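Local coordinates for H/ACA ribonucleoprotein complex non-core subunit NAF1 (PDB 2V3M) that binds RNA and is required for maturation of box H/ACA small nucleolar ribonucleoproteins and for ribosome biogenesis, leaving the particle when GAR1 replaces it, at residues 31-36 / 44-49; 72-77 / 84-89; 65-70 / 102-107; 40-45 / 93-98. One frame throughout, in Å; residues are numbered along the deposited sequence.

Contact 1 (31-36 / 44-49); sequences TPIGVL and IIIHAT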
loop_
_atom_site.group_PDB
_atom_site.type_symbol
_atom_site.label_atom_id
_atom_site.label_comp_id
_atom_site.label_asym_id
_atom_site.label_seq_id
_atom_site.Cartn_x
_atom_site.Cartn_y
_atom_site.Cartn_z
ATOM N N THR A 31 -18.291 -9.131 8.830
ATOM C CA THR A 31 -18.252 -9.885 7.554
ATOM C C THR A 31 -16.843 -9.911 6.919
ATOM O O THR A 31 -16.275 -8.837 6.722
ATOM C CB THR A 31 -19.197 -9.211 6.611
ATOM O OG1 THR A 31 -20.482 -9.503 7.055
ATOM C CG2 THR A 31 -19.056 -9.700 5.142
ATOM N N PRO A 32 -16.310 -11.109 6.588
ATOM C CA PRO A 32 -14.939 -11.174 6.084
ATOM C C PRO A 32 -14.829 -10.311 4.812
ATOM O O PRO A 32 -15.784 -10.243 4.036
ATOM C CB PRO A 32 -14.724 -12.664 5.815
ATOM C CG PRO A 32 -16.083 -13.201 5.624
ATOM C CD PRO A 32 -16.945 -12.433 6.606
ATOM N N ILE A 33 -13.731 -9.598 4.641
ATOM C CA ILE A 33 -13.649 -8.716 3.527
ATOM C C ILE A 33 -12.286 -8.814 2.800
ATOM O O ILE A 33 -12.233 -8.535 1.618
ATOM C CB ILE A 33 -13.915 -7.254 4.009
ATOM C CG1 ILE A 33 -14.236 -6.338 2.832
ATOM C CG2 ILE A 33 -12.725 -6.652 4.734
ATOM C CD1 ILE A 33 -15.663 -6.573 2.259
ATOM N N GLY A 34 -11.201 -9.188 3.524
ATOM C CA GLY A 34 -9.851 -9.274 2.909
ATOM C C GLY A 34 -8.787 -9.593 3.953
ATOM O O GLY A 34 -9.079 -10.302 4.990
ATOM N N VAL A 35 -7.541 -9.170 3.684
ATOM C CA VAL A 35 -6.451 -9.616 4.522
ATOM C C VAL A 35 -5.648 -8.401 4.723
ATOM O O VAL A 35 -5.411 -7.683 3.792
ATOM C CB VAL A 35 -5.611 -10.695 3.858
ATOM C CG1 VAL A 35 -4.338 -11.004 4.701
ATOM C CG2 VAL A 35 -6.447 -11.934 3.568
ATOM N N LEU A 36 -5.271 -8.111 5.959
ATOM C CA LEU A 36 -4.459 -6.934 6.257
ATOM C C LEU A 36 -3.094 -7.169 5.651
ATOM O O LEU A 36 -2.421 -8.171 6.047
ATOM C CB LEU A 36 -4.379 -6.840 7.776
ATOM C CG LEU A 36 -3.522 -5.791 8.487
ATOM C CD1 LEU A 36 -4.002 -4.447 8.182
ATOM C CD2 LEU A 36 -3.596 -5.967 10.009
ATOM N N ILE A 44 -3.213 1.943 6.447
ATOM C CA ILE A 44 -3.365 0.527 6.559
ATOM C C ILE A 44 -3.972 0.072 5.219
ATOM O O ILE A 44 -4.942 0.655 4.703
ATOM C CB ILE A 44 -4.318 0.167 7.730
ATOM C CG1 ILE A 44 -3.715 0.558 9.058
ATOM C CG2 ILE A 44 -4.675 -1.295 7.733
ATOM C CD1 ILE A 44 -2.341 0.200 9.185
ATOM N N ILE A 45 -3.382 -0.960 4.651
ATOM C CA ILE A 45 -3.787 -1.443 3.361
ATOM C C ILE A 45 -4.395 -2.856 3.499
ATOM O O ILE A 45 -3.743 -3.738 4.031
ATOM C CB ILE A 45 -2.608 -1.565 2.446
ATOM C CG1 ILE A 45 -2.128 -0.209 2.085
ATOM C CG2 ILE A 45 -3.006 -2.234 1.196
ATOM C CD1 ILE A 45 -3.005 0.812 2.121
ATOM N N ILE A 46 -5.590 -3.053 2.979
ATOM C CA ILE A 46 -6.260 -4.359 3.017
ATOM C C ILE A 46 -6.486 -4.897 1.601
ATOM O O ILE A 46 -6.903 -4.123 0.696
ATOM C CB ILE A 46 -7.632 -4.216 3.773
ATOM C CG1 ILE A 46 -7.256 -3.637 5.146
ATOM C CG2 ILE A 46 -8.459 -5.584 3.820
ATOM C CD1 ILE A 46 -8.160 -3.734 6.123
ATOM N N HIS A 47 -6.207 -6.159 1.377
ATOM C CA HIS A 47 -6.311 -6.612 0.041
ATOM C C HIS A 47 -7.622 -7.322 -0.024
ATOM O O HIS A 47 -7.846 -8.253 0.776
ATOM C CB HIS A 47 -5.190 -7.582 -0.292
ATOM C CG HIS A 47 -5.052 -7.870 -1.758
ATOM N ND1 HIS A 47 -4.078 -8.704 -2.271
ATOM C CD2 HIS A 47 -5.771 -7.451 -2.832
ATOM C CE1 HIS A 47 -4.173 -8.770 -3.593
ATOM N NE2 HIS A 47 -5.196 -8.018 -3.963
ATOM N N ALA A 48 -8.506 -6.892 -0.939
ATOM C CA ALA A 48 -9.827 -7.517 -1.062
ATOM C C ALA A 48 -9.769 -9.028 -1.331
ATOM O O ALA A 48 -8.861 -9.510 -2.007
ATOM C CB ALA A 48 -10.652 -6.831 -2.108
ATOM N N THR A 49 -10.727 -9.766 -0.759
ATOM C CA THR A 49 -10.941 -11.225 -0.987
ATOM C C THR A 49 -12.377 -11.538 -1.359
ATOM O O THR A 49 -12.599 -12.304 -2.293
ATOM C CB THR A 49 -10.491 -12.070 0.242
ATOM O OG1 THR A 49 -9.057 -11.992 0.370
ATOM C CG2 THR A 49 -10.892 -13.550 0.098
#

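Contact 2 (72-77 / 84-89); sequences GMLTEV and PFYRIK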
loop_
_atom_site.group_PDB
_atom_site.type_symbol
_atom_site.label_atom_id
_atom_site.label_comp_id
_atom_site.label_asym_id
_atom_site.label_seq_id
_atom_site.Cartn_x
_atom_site.Cartn_y
_atom_site.Cartn_z
ATOM N N GLY A 72 -10.435 0.952 11.110
ATOM C CA GLY A 72 -10.876 2.336 10.872
ATOM C C GLY A 72 -11.736 2.393 9.601
ATOM O O GLY A 72 -12.368 1.423 9.128
HETATM N N MSE A 73 -11.826 3.579 9.042
HETATM C CA MSE A 73 -12.893 3.810 8.077
HETATM C C MSE A 73 -12.306 3.903 6.720
HETATM O O MSE A 73 -11.173 4.398 6.539
HETATM C CB MSE A 73 -13.434 5.119 8.314
HETATM C CG MSE A 73 -14.748 5.191 7.773
HETATM SE SE MSE A 73 -15.282 5.396 9.568
HETATM C CE MSE A 73 -16.613 6.716 9.622
ATOM N N LEU A 74 -13.042 3.450 5.721
ATOM C CA LEU A 74 -12.464 3.384 4.348
ATOM C C LEU A 74 -12.024 4.740 3.799
ATOM O O LEU A 74 -12.706 5.752 3.893
ATOM C CB LEU A 74 -13.499 2.887 3.370
ATOM C CG LEU A 74 -13.044 2.802 1.910
ATOM C CD1 LEU A 74 -12.022 1.692 1.810
ATOM C CD2 LEU A 74 -14.125 2.360 1.064
ATOM N N THR A 75 -10.873 4.816 3.204
ATOM C CA THR A 75 -10.427 6.140 2.827
ATOM C C THR A 75 -10.308 6.149 1.345
ATOM O O THR A 75 -10.693 7.079 0.678
ATOM C CB THR A 75 -9.002 6.445 3.298
ATOM O OG1 THR A 75 -8.904 6.314 4.711
ATOM C CG2 THR A 75 -8.622 7.889 2.966
ATOM N N GLU A 76 -9.708 5.096 0.822
ATOM C CA GLU A 76 -9.625 4.943 -0.599
ATOM C C GLU A 76 -9.633 3.507 -1.102
ATOM O O GLU A 76 -9.041 2.564 -0.499
ATOM C CB GLU A 76 -8.356 5.561 -1.056
ATOM C CG GLU A 76 -8.176 5.601 -2.506
ATOM C CD GLU A 76 -6.746 6.072 -2.954
ATOM O OE1 GLU A 76 -5.824 6.252 -2.132
ATOM O OE2 GLU A 76 -6.444 6.266 -4.159
ATOM N N VAL A 77 -10.293 3.350 -2.233
ATOM C CA VAL A 77 -10.338 2.088 -2.915
ATOM C C VAL A 77 -9.440 2.240 -4.115
ATOM O O VAL A 77 -9.635 3.118 -4.950
ATOM C CB VAL A 77 -11.744 1.746 -3.457
ATOM C CG1 VAL A 77 -11.692 0.414 -4.220
ATOM C CG2 VAL A 77 -12.771 1.772 -2.285
ATOM N N PRO A 84 -9.581 -5.460 -5.515
ATOM C CA PRO A 84 -9.304 -4.129 -5.099
ATOM C C PRO A 84 -8.312 -4.114 -3.938
ATOM O O PRO A 84 -8.039 -5.099 -3.364
ATOM C CB PRO A 84 -10.698 -3.660 -4.661
ATOM C CG PRO A 84 -11.596 -4.449 -5.339
ATOM C CD PRO A 84 -11.005 -5.764 -5.433
ATOM N N PHE A 85 -7.806 -2.976 -3.567
ATOM C CA PHE A 85 -7.091 -2.770 -2.311
ATOM C C PHE A 85 -7.761 -1.637 -1.616
ATOM O O PHE A 85 -8.130 -0.661 -2.298
ATOM C CB PHE A 85 -5.710 -2.218 -2.540
ATOM C CG PHE A 85 -4.745 -3.197 -3.122
ATOM C CD1 PHE A 85 -4.384 -3.103 -4.445
ATOM C CD2 PHE A 85 -4.179 -4.161 -2.365
ATOM C CE1 PHE A 85 -3.460 -4.003 -5.024
ATOM C CE2 PHE A 85 -3.296 -5.101 -2.917
ATOM C CZ PHE A 85 -2.913 -5.035 -4.230
ATOM N N TYR A 86 -7.907 -1.747 -0.291
ATOM C CA TYR A 86 -8.580 -0.736 0.441
ATOM C C TYR A 86 -7.541 -0.007 1.239
ATOM O O TYR A 86 -6.646 -0.617 1.812
ATOM C CB TYR A 86 -9.569 -1.390 1.318
ATOM C CG TYR A 86 -10.571 -2.173 0.566
ATOM C CD1 TYR A 86 -10.860 -3.498 0.907
ATOM C CD2 TYR A 86 -11.232 -1.621 -0.514
ATOM C CE1 TYR A 86 -11.805 -4.246 0.195
ATOM C CE2 TYR A 86 -12.211 -2.317 -1.181
ATOM C CZ TYR A 86 -12.496 -3.650 -0.843
ATOM O OH TYR A 86 -13.481 -4.337 -1.570
ATOM N N ARG A 87 -7.599 1.309 1.249
ATOM C CA ARG A 87 -6.675 2.059 2.095
ATOM C C ARG A 87 -7.397 2.812 3.196
ATOM O O ARG A 87 -8.370 3.597 2.906
ATOM C CB ARG A 87 -5.941 2.991 1.200
ATOM C CG ARG A 87 -4.838 3.816 1.815
ATOM C CD ARG A 87 -4.492 4.905 0.730
ATOM N NE ARG A 87 -4.403 6.168 1.388
ATOM C CZ ARG A 87 -4.941 7.315 1.002
ATOM N NH1 ARG A 87 -5.619 7.457 -0.114
ATOM N NH2 ARG A 87 -4.730 8.391 1.744
ATOM N N ILE A 88 -6.961 2.556 4.449
ATOM C CA ILE A 88 -7.538 3.216 5.649
ATOM C C ILE A 88 -6.449 4.119 6.208
ATOM O O ILE A 88 -5.429 3.642 6.637
ATOM C CB ILE A 88 -7.995 2.216 6.711
ATOM C CG1 ILE A 88 -9.152 1.381 6.220
ATOM C CG2 ILE A 88 -8.530 2.979 7.911
ATOM C CD1 ILE A 88 -8.847 0.050 5.976
ATOM N N LYS A 89 -6.647 5.412 6.134
ATOM C CA LYS A 89 -5.712 6.301 6.698
ATOM C C LYS A 89 -6.064 6.646 8.108
ATOM O O LYS A 89 -7.140 7.206 8.269
ATOM C CB LYS A 89 -5.771 7.566 5.913
ATOM C CG LYS A 89 -5.022 8.706 6.516
ATOM C CD LYS A 89 -3.534 8.538 6.399
ATOM C CE LYS A 89 -2.942 9.942 6.526
ATOM N NZ LYS A 89 -1.471 10.030 6.340
#

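Contact 3 (65-70 / 102-107); sequences LEDRTL and KVRLGE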
loop_
_atom_site.group_PDB
_atom_site.type_symbol
_atom_site.label_atom_id
_atom_site.label_comp_id
_atom_site.label_asym_id
_atom_site.label_seq_id
_atom_site.Cartn_x
_atom_site.Cartn_y
_atom_site.Cartn_z
ATOM N N LEU A 65 -10.538 -6.433 12.820
ATOM C CA LEU A 65 -9.976 -7.739 12.744
ATOM C C LEU A 65 -11.070 -8.678 13.217
ATOM O O LEU A 65 -12.098 -8.197 13.587
ATOM C CB LEU A 65 -8.709 -7.779 13.616
ATOM C CG LEU A 65 -7.391 -7.313 12.942
ATOM C CD1 LEU A 65 -7.552 -6.849 11.528
ATOM C CD2 LEU A 65 -6.717 -6.298 13.771
ATOM N N GLU A 66 -10.849 -9.983 13.223
ATOM C CA GLU A 66 -11.758 -10.972 13.821
ATOM C C GLU A 66 -11.989 -10.763 15.282
ATOM O O GLU A 66 -13.007 -11.166 15.806
ATOM C CB GLU A 66 -11.202 -12.362 13.611
ATOM C CG GLU A 66 -12.219 -13.402 13.603
ATOM C CD GLU A 66 -11.706 -14.712 13.058
ATOM O OE1 GLU A 66 -12.526 -15.574 12.789
ATOM O OE2 GLU A 66 -10.480 -14.881 12.880
ATOM N N ASP A 67 -11.035 -10.207 16.013
ATOM C CA ASP A 67 -11.316 -10.059 17.455
ATOM C C ASP A 67 -12.021 -8.735 17.717
ATOM O O ASP A 67 -12.086 -8.233 18.832
ATOM C CB ASP A 67 -10.068 -10.145 18.310
ATOM C CG ASP A 67 -9.016 -9.107 17.941
ATOM O OD1 ASP A 67 -9.229 -8.347 16.970
ATOM O OD2 ASP A 67 -7.937 -9.084 18.611
ATOM N N ARG A 68 -12.540 -8.155 16.666
ATOM C CA ARG A 68 -13.179 -6.865 16.769
ATOM C C ARG A 68 -12.283 -5.656 17.143
ATOM O O ARG A 68 -12.759 -4.614 17.576
ATOM C CB ARG A 68 -14.408 -6.957 17.637
ATOM C CG ARG A 68 -15.583 -7.586 16.947
ATOM C CD ARG A 68 -16.501 -8.229 17.903
ATOM N NE ARG A 68 -17.137 -9.396 17.289
ATOM C CZ ARG A 68 -18.288 -9.364 16.609
ATOM N NH1 ARG A 68 -18.896 -8.199 16.406
ATOM N NH2 ARG A 68 -18.827 -10.477 16.083
ATOM N N THR A 69 -10.987 -5.808 16.914
ATOM C CA THR A 69 -10.064 -4.725 17.020
ATOM C C THR A 69 -10.406 -3.826 15.845
ATOM O O THR A 69 -10.380 -4.220 14.690
ATOM C CB THR A 69 -8.618 -5.182 16.936
ATOM O OG1 THR A 69 -8.296 -5.948 18.103
ATOM C CG2 THR A 69 -7.743 -3.965 16.897
ATOM N N LEU A 70 -10.773 -2.598 16.157
ATOM C CA LEU A 70 -11.201 -1.667 15.166
ATOM C C LEU A 70 -10.029 -1.094 14.350
ATOM O O LEU A 70 -9.107 -0.496 14.975
ATOM C CB LEU A 70 -11.885 -0.546 15.885
ATOM C CG LEU A 70 -11.880 0.770 15.058
ATOM C CD1 LEU A 70 -13.057 0.722 14.115
ATOM C CD2 LEU A 70 -11.902 2.157 15.855
ATOM N N LYS A 102 0.333 -2.688 12.409
ATOM C CA LYS A 102 1.646 -2.936 11.823
ATOM C C LYS A 102 2.124 -4.370 12.109
ATOM O O LYS A 102 2.561 -5.118 11.238
ATOM C CB LYS A 102 2.641 -1.917 12.436
ATOM C CG LYS A 102 4.188 -2.036 12.036
ATOM C CD LYS A 102 4.458 -1.094 10.877
ATOM C CE LYS A 102 5.811 -1.181 10.168
ATOM N NZ LYS A 102 6.138 0.154 9.490
ATOM N N VAL A 103 2.018 -4.750 13.353
ATOM C CA VAL A 103 2.513 -5.993 13.828
ATOM C C VAL A 103 1.541 -7.191 13.563
ATOM O O VAL A 103 1.871 -8.369 13.776
ATOM C CB VAL A 103 2.737 -5.751 15.292
ATOM C CG1 VAL A 103 2.361 -6.977 16.152
ATOM C CG2 VAL A 103 4.122 -5.304 15.460
ATOM N N ARG A 104 0.334 -6.912 13.108
ATOM C CA ARG A 104 -0.586 -7.984 12.860
ATOM C C ARG A 104 -0.890 -8.227 11.401
ATOM O O ARG A 104 -1.967 -8.742 11.134
ATOM C CB ARG A 104 -1.870 -7.596 13.490
ATOM C CG ARG A 104 -1.826 -7.556 15.024
ATOM C CD ARG A 104 -3.001 -8.314 15.452
ATOM N NE ARG A 104 -3.889 -7.555 16.282
ATOM C CZ ARG A 104 -5.130 -7.929 16.551
ATOM N NH1 ARG A 104 -5.671 -9.027 16.013
ATOM N NH2 ARG A 104 -5.844 -7.175 17.334
ATOM N N LEU A 105 0.003 -7.825 10.478
ATOM C CA LEU A 105 -0.120 -8.100 9.085
ATOM C C LEU A 105 -0.460 -9.539 8.804
ATOM O O LEU A 105 0.091 -10.419 9.460
ATOM C CB LEU A 105 1.185 -7.796 8.436
ATOM C CG LEU A 105 1.328 -6.390 7.845
ATOM C CD1 LEU A 105 0.317 -5.362 8.509
ATOM C CD2 LEU A 105 2.799 -6.003 7.925
ATOM N N GLY A 106 -1.386 -9.797 7.852
ATOM C CA GLY A 106 -1.668 -11.171 7.391
ATOM C C GLY A 106 -2.947 -11.744 7.964
ATOM O O GLY A 106 -3.423 -12.783 7.495
ATOM N N GLU A 107 -3.484 -11.087 9.003
ATOM C CA GLU A 107 -4.742 -11.474 9.661
ATOM C C GLU A 107 -5.889 -11.071 8.781
ATOM O O GLU A 107 -5.786 -10.034 8.053
ATOM C CB GLU A 107 -4.960 -10.770 10.976
ATOM C CG GLU A 107 -4.241 -11.372 12.092
ATOM C CD GLU A 107 -4.599 -10.803 13.480
ATOM O OE1 GLU A 107 -5.739 -10.373 13.673
ATOM O OE2 GLU A 107 -3.729 -10.824 14.407
#

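Contact 4 (40-45 / 93-98); sequences FENNII and SKKNLF. With SO4 (sulfate ion), chain G.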
loop_
_atom_site.group_PDB
_atom_site.type_symbol
_atom_site.label_atom_id
_atom_site.label_comp_id
_atom_site.label_asym_id
_atom_site.label_seq_id
_atom_site.Cartn_x
_atom_site.Cartn_y
_atom_site.Cartn_z
ATOM N N PHE A 40 2.040 1.480 6.369
ATOM C CA PHE A 40 3.071 2.533 6.291
ATOM C C PHE A 40 2.412 3.905 6.379
ATOM O O PHE A 40 1.279 4.116 5.899
ATOM C CB PHE A 40 3.843 2.388 5.013
ATOM C CG PHE A 40 2.997 2.570 3.816
ATOM C CD1 PHE A 40 2.903 3.822 3.182
ATOM C CD2 PHE A 40 2.238 1.549 3.350
ATOM C CE1 PHE A 40 2.044 4.015 2.100
ATOM C CE2 PHE A 40 1.441 1.713 2.269
ATOM C CZ PHE A 40 1.350 2.975 1.639
ATOM N N GLU A 41 3.092 4.797 7.040
ATOM C CA GLU A 41 2.700 6.174 7.126
ATOM C C GLU A 41 1.293 6.347 7.524
ATOM O O GLU A 41 0.533 6.959 6.826
ATOM C CB GLU A 41 2.976 6.896 5.823
ATOM C CG GLU A 41 4.349 7.624 5.904
ATOM C CD GLU A 41 4.655 8.367 4.607
ATOM O OE1 GLU A 41 5.288 9.455 4.659
ATOM O OE2 GLU A 41 4.227 7.839 3.547
ATOM N N ASN A 42 0.957 5.793 8.665
ATOM C CA ASN A 42 -0.415 5.821 9.128
ATOM C C ASN A 42 -1.407 5.324 8.108
ATOM O O ASN A 42 -2.615 5.450 8.370
ATOM C CB ASN A 42 -0.853 7.195 9.607
ATOM C CG ASN A 42 -0.138 7.639 10.842
ATOM O OD1 ASN A 42 0.089 6.888 11.807
ATOM N ND2 ASN A 42 0.214 8.888 10.838
ATOM N N ASN A 43 -0.988 4.750 6.975
ATOM C CA ASN A 43 -1.976 4.017 6.167
ATOM C C ASN A 43 -2.014 2.521 6.450
ATOM O O ASN A 43 -0.940 1.916 6.666
ATOM C CB ASN A 43 -1.729 4.206 4.727
ATOM C CG ASN A 43 -1.824 5.651 4.330
ATOM O OD1 ASN A 43 -2.923 6.154 3.949
ATOM N ND2 ASN A 43 -0.653 6.362 4.356
ATOM N N ILE A 44 -3.213 1.943 6.447
ATOM C CA ILE A 44 -3.365 0.527 6.559
ATOM C C ILE A 44 -3.972 0.072 5.219
ATOM O O ILE A 44 -4.942 0.655 4.703
ATOM C CB ILE A 44 -4.318 0.167 7.730
ATOM C CG1 ILE A 44 -3.715 0.558 9.058
ATOM C CG2 ILE A 44 -4.675 -1.295 7.733
ATOM C CD1 ILE A 44 -2.341 0.200 9.185
ATOM N N ILE A 45 -3.382 -0.960 4.651
ATOM C CA ILE A 45 -3.787 -1.443 3.361
ATOM C C ILE A 45 -4.395 -2.856 3.499
ATOM O O ILE A 45 -3.743 -3.738 4.031
ATOM C CB ILE A 45 -2.608 -1.565 2.446
ATOM C CG1 ILE A 45 -2.128 -0.209 2.085
ATOM C CG2 ILE A 45 -3.006 -2.234 1.196
ATOM C CD1 ILE A 45 -3.005 0.812 2.121
ATOM N N SER A 93 -3.574 10.855 16.148
ATOM C CA SER A 93 -3.949 10.456 17.483
ATOM C C SER A 93 -4.021 8.933 17.609
ATOM O O SER A 93 -3.985 8.384 18.725
ATOM C CB SER A 93 -5.275 11.116 17.850
ATOM O OG SER A 93 -6.204 11.012 16.777
ATOM N N LYS A 94 -4.066 8.264 16.459
ATOM C CA LYS A 94 -4.162 6.814 16.446
ATOM C C LYS A 94 -2.879 6.044 16.123
ATOM O O LYS A 94 -2.920 4.891 15.772
ATOM C CB LYS A 94 -5.371 6.378 15.632
ATOM C CG LYS A 94 -6.690 6.662 16.412
ATOM C CD LYS A 94 -7.644 5.446 16.289
ATOM C CE LYS A 94 -9.154 5.826 16.281
ATOM N NZ LYS A 94 -9.864 5.088 15.133
ATOM N N LYS A 95 -1.745 6.691 16.332
ATOM C CA LYS A 95 -0.442 6.039 16.310
ATOM C C LYS A 95 -0.310 4.717 17.090
ATOM O O LYS A 95 0.297 3.767 16.592
ATOM C CB LYS A 95 0.622 7.007 16.794
ATOM C CG LYS A 95 1.857 6.898 15.922
ATOM C CD LYS A 95 3.145 7.012 16.780
ATOM C CE LYS A 95 3.846 8.329 16.508
ATOM N NZ LYS A 95 5.240 8.583 17.041
ATOM N N ASN A 96 -0.846 4.667 18.311
ATOM C CA ASN A 96 -0.764 3.445 19.098
ATOM C C ASN A 96 -1.476 2.268 18.398
ATOM O O ASN A 96 -1.062 1.087 18.489
ATOM C CB ASN A 96 -1.281 3.671 20.506
ATOM C CG ASN A 96 -0.291 4.438 21.374
ATOM O OD1 ASN A 96 -0.472 4.548 22.592
ATOM N ND2 ASN A 96 0.781 4.967 20.758
ATOM N N LEU A 97 -2.526 2.605 17.665
ATOM C CA LEU A 97 -3.335 1.621 17.000
ATOM C C LEU A 97 -2.610 1.152 15.752
ATOM O O LEU A 97 -2.586 -0.050 15.453
ATOM C CB LEU A 97 -4.719 2.217 16.692
ATOM C CG LEU A 97 -5.570 1.250 15.893
ATOM C CD1 LEU A 97 -5.948 0.069 16.734
ATOM C CD2 LEU A 97 -6.804 1.901 15.240
ATOM N N PHE A 98 -2.029 2.115 15.048
ATOM C CA PHE A 98 -1.181 1.868 13.891
ATOM C C PHE A 98 -0.072 0.861 14.179
ATOM O O PHE A 98 0.041 -0.100 13.458
ATOM C CB PHE A 98 -0.592 3.193 13.339
ATOM C CG PHE A 98 0.358 2.996 12.162
ATOM C CD1 PHE A 98 -0.143 2.783 10.897
ATOM C CD2 PHE A 98 1.749 2.950 12.358
ATOM C CE1 PHE A 98 0.690 2.576 9.845
ATOM C CE2 PHE A 98 2.607 2.723 11.288
ATOM C CZ PHE A 98 2.085 2.552 10.037
HETATM S S SO4 G . 5.854 3.993 8.524
HETATM O O1 SO4 G . 5.985 4.650 7.219
HETATM O O2 SO4 G . 5.687 2.541 8.348
HETATM O O3 SO4 G . 7.020 4.232 9.359
HETATM O O4 SO4 G . 4.728 4.632 9.209
#

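Contact 1 (31-36 / 44-49)
Leu36 and Ile44 meet through single methyl groups, CD1 of Leu36 lying 3.3 Å from CG2 of Ile44. In Leu36 CG stands anti to the backbone N (chi1 175°), and CG2 of Ile44 is likewise anti to its own N. Two residues on, Ile46 lies against the backbone of Val35: its CG2 is 3.7 Å from both N and O. On the other face of the sheet, Val35 sends CG2 over to the hydroxyl of Thr49, with OG1 4.1 Å away. His47 shares this face, but its ring leads away from Val35 and stacks on Phe85 of strand 85-89.

Val35 and His47 form the hydrogen-bonded antiparallel pair, and His47 N reaches Val35 O at 3.0 Å. Beyond it, Thr49 N donates to Ile33 O at 3.1 Å. Gly34, between them, brings its CA to 3.1 Å from His47 O, where any CB would collide with that carbonyl oxygen. On its far side strand 30-40 pairs with strand 108-112. The contact is thus the pairing of the two strands of the antiparallel hairpin 30-40/43-48 in the GAR1-like domain, with a classic beta bulge on the far side of the first strand, where Ile33 and Gly34 both face Ala109.

Contact 2 (72-77 / 84-89)
Arg87 and the pair Thr75 and Glu76 face each other two against one, and the carbonyl oxygen of Arg87 takes both of the opposing N-H groups. Thr75 N lies 2.8 Å from Arg87 O and Glu76 N 2.9 Å from it, both in the carbonyl plane, the second bond being the straighter (161° against 135° at the hydrogen). Arg87 N returns a bond to Glu76 O.

Thr75 supplies a further link with its side chain: Lys89 N donates to Thr75 OG1 at 2.8 Å in an almost straight bond. The methyl of Thr75 comes over one face of the Arg87 guanidinium, CG2 lying 4.1 Å from NH2. Glu76 approaches the same group at its edge, forming a salt bridge from OE1 to NH1 with the carboxylate turned 85° from the guanidinium plane. Both charges have second partners, since Arg87 NE bonds to Asn43 and Glu76 OE2 to the backbone N of Gly79 in the second subunit.

Ile88 lays CG2 3.3 Å from Met73 O and CG1 3.6 Å from the same oxygen. An alanine here would probably open a gap beside the backbone of Met73, where CG1 and CG2 now lie, and weaken the packing against Phe63 of strand 62-65. Val77 and Tyr86 lie side by side, with Val77 CG1 at the ring edge, 4.1 Å from Tyr86 CE2. Together these contacts describe an antiparallel beta hairpin, strands 76-78 and 85-89, entered through a classic beta bulge.

Contact 3 (65-70 / 102-107)
Arg104 reaches from the loop before strand 108-112 to the turn after strand 62-65, completing a salt-bridge network with Asp67 and Glu107; Asp67 also forms an Asx turn. From CB, directed at segment 65-70, the chain starts with CG beside the backbone N (chi1 -68°) and then bends at its second and third torsions, which place CD and NE. NE is the first atom to meet the opposite segment, at 4.0 Å from Leu65 CD2. That methyl sits over the centre of the guanidinium, 3.6 Å from Arg104 CZ, and covers one face. At the tip the two nitrogens diverge. NH1 turns to Glu107 of its own loop, in a salt bridge with OE1. NH2 meets Asp67 OD2 at 3.1 Å, tip to tip, on the syn lone pair and with the carboxylate at 90° to the guanidinium plane. NH2 also makes a weak hydrogen bond to Thr69 OG1, while its ion pair with Glu100 of helix 95-102 is long and weak.

An alanine in place of Arg104 would probably leave the carboxylates of Asp67 and Glu107, whose nearer oxygens OD1 and OE1 are 5.2 Å apart, without the cation between them. Asp67 keeps a second hold on its own turn: OD1 accepts from Thr69 N at 3.1 Å and from Thr69 OG1 at 2.8 Å, both from the same face of the carboxylate plane.

Contact 4 (40-45 / 93-98)
The ring of Phe98 receives Asn42 over one face, the backbone N of Asn42 standing 3.4 Å from Phe98 CE1. At the ring's edge, near its plane, lie Asn43 O, 3.6 Å from CE1, and Phe40 N, beside CZ. The side-chain amide of Asn42 is turned 82° from the ring and crosses it with OD1 3.9 Å from Phe98 CG. The ring thus rests on the type I' turn from Phe40 to Asn43, the two-residue connection of the hairpin 30-40/43-48, and comes from the first turn of helix 95-102. With CG anti to the backbone N (chi1 177°), Phe98 extends from the helix toward the turn.

Glu41 and Asn42, at the corners of the turn, both have positive phi, as a type I' turn requires. Phe40 N and Asn43 O, the two protein atoms at the ring edge, are joined by a weak hydrogen bond across the ends of the turn. Ile44, next along the strand, slides past Phe98 in the opposite direction and sets CD1 3.8 Å from Phe98 CD1. Ala39 and Leu90 add to the surroundings of the ring.

A sulfate ion, probably from the crystallisation liquor, sits beside the turn and takes a hydrogen bond from Glu41 N to its O4 at 2.7 Å. The carboxylate of Glu41 is engaged elsewhere, OE2 bonding to His47 of the second subunit. Behind Phe98, the helix starts with Lys94 at the N-cap, whose carbonyl oxygen accepts from both Leu97 N and Phe98 N, each at 3.0 Å.

Overall arrangement
From the N terminus, contact 1 comes first and closes the short hairpin loop between strands 30-40 and 43-48. Contact 4 opens at the turn of that hairpin, overlapping contact 1 at Ile44 and Ile45, and closes a long loop at helix 95-102. Contact 3 opens within that loop and closes beyond it at 102-107, so contacts 3 and 4 cross. Contact 2 falls entirely inside both loops, closing the hairpin 76-78/85-89. Strand 43-48 pairs with strand 85-89, which joins contacts 1 and 2 in one sheet, while Leu36 of contact 1 bonds to Gly106 and Glu107 of contact 3. Contacts 1, 2 and 4 also touch the second subunit.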